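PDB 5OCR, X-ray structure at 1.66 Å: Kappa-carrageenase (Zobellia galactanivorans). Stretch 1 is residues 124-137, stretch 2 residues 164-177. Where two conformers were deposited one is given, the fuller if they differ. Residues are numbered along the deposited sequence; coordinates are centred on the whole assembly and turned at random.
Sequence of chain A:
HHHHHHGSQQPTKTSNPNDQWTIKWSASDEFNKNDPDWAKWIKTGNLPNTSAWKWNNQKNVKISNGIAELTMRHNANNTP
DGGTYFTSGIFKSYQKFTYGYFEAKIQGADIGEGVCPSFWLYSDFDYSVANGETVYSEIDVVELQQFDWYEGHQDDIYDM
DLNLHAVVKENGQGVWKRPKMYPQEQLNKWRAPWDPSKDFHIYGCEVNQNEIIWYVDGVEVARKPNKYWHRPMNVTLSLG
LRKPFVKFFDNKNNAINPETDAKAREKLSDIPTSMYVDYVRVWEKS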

# COMPACT_ATOMS: atom_id res chain seq x y z
N ASP A 124 1.57 14.22 -1.99
CA ASP A 124 0.44 15.06 -1.62
C ASP A 124 -0.38 15.45 -2.85
O ASP A 124 -0.14 14.96 -3.96
CB ASP A 124 0.87 16.25 -0.76
CG ASP A 124 1.79 17.22 -1.49
OD1 ASP A 124 1.96 17.14 -2.74
OD2 ASP A 124 2.36 18.12 -0.80
N PHE A 125 -1.42 16.24 -2.63
CA PHE A 125 -2.26 16.72 -3.75
C PHE A 125 -1.83 18.13 -4.01
O PHE A 125 -1.89 18.99 -3.10
CB PHE A 125 -3.75 16.66 -3.32
CG PHE A 125 -4.32 15.24 -3.29
CD1 PHE A 125 -5.13 14.76 -4.35
CD2 PHE A 125 -4.09 14.40 -2.21
CE1 PHE A 125 -5.62 13.46 -4.37
CE2 PHE A 125 -4.59 13.09 -2.22
CZ PHE A 125 -5.37 12.61 -3.29
N ASP A 126 -1.43 18.41 -5.25
CA ASP A 126 -1.11 19.82 -5.62
C ASP A 126 -2.11 20.22 -6.73
O ASP A 126 -1.93 19.93 -7.92
CB ASP A 126 0.35 19.93 -6.09
CG ASP A 126 0.78 21.38 -6.33
OD1 ASP A 126 -0.11 22.25 -6.23
OD2 ASP A 126 1.97 21.58 -6.71
N TYR A 127 -3.21 20.86 -6.28
CA TYR A 127 -4.27 21.31 -7.18
C TYR A 127 -3.95 22.58 -7.88
O TYR A 127 -4.76 23.01 -8.70
CB TYR A 127 -5.62 21.43 -6.49
CG TYR A 127 -6.30 20.10 -6.30
CD1 TYR A 127 -7.15 19.56 -7.28
CD2 TYR A 127 -6.10 19.37 -5.11
CE1 TYR A 127 -7.79 18.34 -7.12
CE2 TYR A 127 -6.70 18.14 -4.97
CZ TYR A 127 -7.56 17.62 -5.96
OH TYR A 127 -8.11 16.37 -5.78
N SER A 128 -2.74 23.12 -7.65
CA SER A 128 -2.27 24.37 -8.28
C SER A 128 -1.59 24.24 -9.65
O SER A 128 -1.31 25.26 -10.35
CB SER A 128 -1.35 25.15 -7.36
OG SER A 128 -0.01 24.72 -7.46
N VAL A 129 -1.33 23.01 -10.05
CA VAL A 129 -0.52 22.75 -11.20
C VAL A 129 -1.36 23.08 -12.45
O VAL A 129 -2.61 23.26 -12.39
CB VAL A 129 -0.05 21.29 -11.20
CG1 VAL A 129 0.59 20.99 -9.87
CG2 VAL A 129 -1.25 20.34 -11.32
N ALA A 130 -0.66 23.20 -13.55
CA ALA A 130 -1.21 23.64 -14.80
C ALA A 130 -2.01 22.53 -15.49
O ALA A 130 -1.95 21.35 -15.08
CB ALA A 130 -0.07 24.11 -15.69
N ASN A 131 -2.82 22.93 -16.51
CA ASN A 131 -3.61 21.96 -17.24
C ASN A 131 -2.75 20.79 -17.75
O ASN A 131 -1.73 20.97 -18.36
CB ASN A 131 -4.29 22.65 -18.44
CG ASN A 131 -5.37 21.82 -19.06
OD1 ASN A 131 -6.17 21.19 -18.36
ND2 ASN A 131 -5.46 21.88 -20.36
N GLY A 132 -3.19 19.58 -17.46
CA GLY A 132 -2.55 18.38 -17.99
C GLY A 132 -1.47 17.89 -17.01
O GLY A 132 -0.88 16.79 -17.21
N GLU A 133 -1.14 18.69 -15.99
CA GLU A 133 -0.08 18.30 -15.09
C GLU A 133 -0.61 17.40 -14.00
O GLU A 133 -1.83 17.37 -13.75
CB GLU A 133 0.61 19.53 -14.50
CG GLU A 133 1.34 20.40 -15.56
CD GLU A 133 2.31 19.68 -16.50
OE1 GLU A 133 2.75 18.55 -16.21
OE2 GLU A 133 2.64 20.26 -17.57
N THR A 134 0.29 16.72 -13.29
CA THR A 134 -0.12 15.74 -12.24
C THR A 134 -0.37 16.45 -10.94
O THR A 134 0.49 17.17 -10.49
CB THR A 134 1.04 14.75 -12.05
OG1 THR A 134 1.26 14.06 -13.27
CG2 THR A 134 0.70 13.67 -10.95
N VAL A 135 -1.55 16.24 -10.37
CA VAL A 135 -1.95 16.75 -9.05
C VAL A 135 -1.48 15.75 -7.97
O VAL A 135 -1.08 16.15 -6.91
CB VAL A 135 -3.50 16.84 -9.09
CG1 VAL A 135 -4.15 17.06 -7.71
CG2 VAL A 135 -3.89 17.95 -10.08
N TYR A 136 -1.61 14.45 -8.28
CA TYR A 136 -1.39 13.44 -7.24
C TYR A 136 -0.82 12.21 -7.95
O TYR A 136 -1.30 11.85 -9.04
CB TYR A 136 -2.74 13.07 -6.64
CG TYR A 136 -2.70 11.79 -5.73
CD1 TYR A 136 -2.20 11.88 -4.46
CD2 TYR A 136 -3.13 10.54 -6.21
CE1 TYR A 136 -2.20 10.75 -3.59
CE2 TYR A 136 -3.18 9.43 -5.37
CZ TYR A 136 -2.63 9.51 -4.10
OH TYR A 136 -2.64 8.38 -3.24
N SER A 137 0.20 11.60 -7.36
CA SER A 137 0.88 10.40 -7.94
C SER A 137 0.85 9.27 -6.89
O SER A 137 1.30 9.54 -5.72
CB SER A 137 2.37 10.74 -8.17
OG SER A 137 2.49 11.49 -9.36
N LEU A 164 -1.24 1.56 -10.62
CA LEU A 164 -0.91 2.98 -10.54
C LEU A 164 -2.17 3.83 -10.44
O LEU A 164 -3.18 3.51 -11.06
CB LEU A 164 -0.27 3.44 -11.84
CG LEU A 164 1.08 2.75 -12.10
CD1 LEU A 164 1.55 2.94 -13.55
CD2 LEU A 164 2.14 3.07 -11.09
N HIS A 165 -2.07 4.97 -9.74
CA HIS A 165 -3.25 5.86 -9.59
C HIS A 165 -2.70 7.26 -9.74
O HIS A 165 -1.59 7.55 -9.33
CB HIS A 165 -3.88 5.79 -8.21
CG HIS A 165 -4.39 4.43 -7.81
ND1 HIS A 165 -5.73 4.11 -7.82
CD2 HIS A 165 -3.70 3.29 -7.40
CE1 HIS A 165 -5.87 2.83 -7.42
NE2 HIS A 165 -4.62 2.34 -7.15
N ALA A 166 -3.48 8.12 -10.39
CA ALA A 166 -3.12 9.55 -10.38
C ALA A 166 -4.34 10.46 -10.43
O ALA A 166 -5.40 10.07 -10.77
CB ALA A 166 -2.24 9.88 -11.59
N VAL A 167 -4.13 11.76 -10.12
CA VAL A 167 -5.14 12.76 -10.47
C VAL A 167 -4.40 13.72 -11.37
O VAL A 167 -3.24 14.03 -11.09
CB VAL A 167 -5.52 13.54 -9.19
CG1 VAL A 167 -6.47 14.74 -9.50
CG2 VAL A 167 -6.21 12.58 -8.21
N VAL A 168 -5.04 14.11 -12.48
CA VAL A 168 -4.42 14.99 -13.49
C VAL A 168 -5.31 16.20 -13.62
O VAL A 168 -6.55 16.04 -13.62
CB VAL A 168 -4.31 14.21 -14.80
CG1 VAL A 168 -3.80 15.13 -15.93
CG2 VAL A 168 -3.28 13.12 -14.56
N LYS A 169 -4.72 17.41 -13.72
CA LYS A 169 -5.57 18.59 -13.86
C LYS A 169 -6.17 18.64 -15.28
O LYS A 169 -5.45 18.49 -16.28
CB LYS A 169 -4.80 19.87 -13.49
CG LYS A 169 -5.34 21.10 -14.21
CD LYS A 169 -5.25 22.35 -13.40
CE LYS A 169 -6.08 22.29 -12.13
NZ LYS A 169 -5.40 23.36 -11.41
N GLU A 170 -7.52 18.74 -15.35
CA GLU A 170 -8.23 18.83 -16.66
C GLU A 170 -9.37 19.81 -16.54
O GLU A 170 -10.22 19.61 -15.69
CB GLU A 170 -8.81 17.51 -17.18
CG GLU A 170 -7.81 16.42 -17.43
CD GLU A 170 -8.48 15.14 -17.98
OE1 GLU A 170 -9.73 15.06 -18.10
OE2 GLU A 170 -7.71 14.20 -18.27
N ASN A 171 -9.33 20.85 -17.39
CA ASN A 171 -10.41 21.90 -17.46
C ASN A 171 -10.72 22.39 -16.09
O ASN A 171 -11.90 22.55 -15.71
CB ASN A 171 -11.71 21.36 -18.05
CG ASN A 171 -11.50 20.65 -19.35
OD1 ASN A 171 -10.98 21.24 -20.30
ND2 ASN A 171 -11.89 19.37 -19.40
N GLY A 172 -9.67 22.56 -15.28
CA GLY A 172 -9.85 23.27 -14.04
C GLY A 172 -10.02 22.38 -12.82
O GLY A 172 -9.97 22.88 -11.71
N GLN A 173 -10.27 21.10 -13.09
CA GLN A 173 -10.69 20.06 -12.12
C GLN A 173 -9.54 19.08 -11.93
O GLN A 173 -8.76 18.82 -12.91
CB GLN A 173 -11.90 19.24 -12.68
CG GLN A 173 -13.12 19.99 -13.22
CD GLN A 173 -13.62 21.07 -12.28
OE1 GLN A 173 -14.03 20.79 -11.14
NE2 GLN A 173 -13.58 22.35 -12.76
N GLY A 174 -9.43 18.48 -10.75
CA GLY A 174 -8.45 17.33 -10.70
C GLY A 174 -9.26 16.10 -11.07
O GLY A 174 -10.21 15.76 -10.36
N VAL A 175 -8.90 15.43 -12.17
CA VAL A 175 -9.60 14.26 -12.64
C VAL A 175 -8.80 12.99 -12.26
O VAL A 175 -7.63 12.85 -12.59
CB VAL A 175 -9.78 14.34 -14.17
CG1 VAL A 175 -10.40 13.02 -14.75
CG2 VAL A 175 -10.67 15.54 -14.48
N TRP A 176 -9.47 12.08 -11.54
CA TRP A 176 -8.87 10.79 -11.19
C TRP A 176 -8.62 9.92 -12.43
O TRP A 176 -9.51 9.74 -13.31
CB TRP A 176 -9.79 10.04 -10.23
CG TRP A 176 -9.57 10.52 -8.82
CD1 TRP A 176 -10.31 11.48 -8.13
CD2 TRP A 176 -8.54 10.06 -7.89
NE1 TRP A 176 -9.80 11.65 -6.85
CE2 TRP A 176 -8.74 10.79 -6.65
CE3 TRP A 176 -7.48 9.15 -7.97
CZ2 TRP A 176 -7.89 10.62 -5.53
CZ3 TRP A 176 -6.67 8.94 -6.82
CH2 TRP A 176 -6.86 9.68 -5.64
N LYS A 177 -7.42 9.36 -12.51
CA LYS A 177 -7.09 8.37 -13.53
C LYS A 177 -6.88 7.05 -12.75
O LYS A 177 -5.89 6.91 -12.01
CB LYS A 177 -5.78 8.72 -14.26
CG LYS A 177 -5.80 10.09 -14.99
CD LYS A 177 -6.95 10.23 -15.98
CE LYS A 177 -6.93 11.60 -16.65
NZ LYS A 177 -8.04 11.81 -17.68

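The contact is built on an antiparallel backbone ladder with a bulge in it, and the side chains are arranged around that irregularity. At one end Gly 132 N donates to Lys 169 O at 2.8 Å, and Lys 169 N answers to Glu 133 O at 2.9 Å. Then the register slips: Val 135 N and Tyr 136 N both donate to Val 167 O, at 2.9 and 3.3 Å, so a single carbonyl serves two successive amides. Val 167 N returns a bond to Tyr 136 O at 3.0 Å, and the ladder resumes. The bulge leaves Thr 134 opposite Val 168 and Tyr 136 opposite Val 167, and it lets Val 135 turn its side chain toward the other stretch.

Val 135, with chi1 at t, uses that position fully. Its CB lies 3.7 Å from Val 167 CG1, and its CG2 4.0 Å from Lys 169 CB. A compact branched side chain suits a buried site this close to the neighbouring backbone. Val 167, also t, is the apolar centre: its CB meets Tyr 136 CB at 3.8 Å, while its CG2 reaches Phe 125 CE1 at 4.0 Å. Its two methyls thus face different neighbours, one toward Val 135 and the other toward Phe 125.

The aromatic residues extend this patch. Phe 125 and Trp 176 both leave the backbone sideways with chi1 at m, and their ends come nearer the opposing stretch; Phe 125 CE1 lies 3.8 Å from Trp 176 CZ2, which sits at the edge of the phenyl ring. Tyr 136 takes t, bringing its CE2 to 3.7 Å from Trp 176 CH2. The two rings meet obliquely, planes at 60° and centroids 5.4 Å apart. Tyr 127, at m, brings its ring close to Gly 174, with Tyr 127 CE1 3.8 Å from Gly 174 CA. Here the absence of a side chain matters: a CB on Gly 174 would fall 2.5 Å from Tyr 127 CE1, a clash.

Lys 169 has the largest covered area in either stretch, and its length explains its use. From a t chi1 and an off-well chi2 of 147°, the chain bends at chi3 (m) and extends at chi4 (t), carrying NZ to the loop. There it donates to Tyr 127 O at 2.8 Å and Val 129 O at 3.0 Å, tying together carbonyls from the type I turn of Asp 126 to Val 129. The aliphatic part is packed as well, with Lys 169 CG 3.5 Å from Ala 130 O. The same turn is braced internally by Ser 128, whose p rotamer directs OG to Asp 126 OD1 at 2.8 Å.

Just beyond Gly 132, at the end where the ladder began, Asn 131, with chi1 at t, swings OD1 to Asn 171 N for a weak hydrogen bond of 3.3 Å. Gly 132 follows in the type II turn, at backbone angles that would jam a CB against the preceding carbonyl; Gly 172 obeys the same rule in the type I' turn joining the strands of the second stretch.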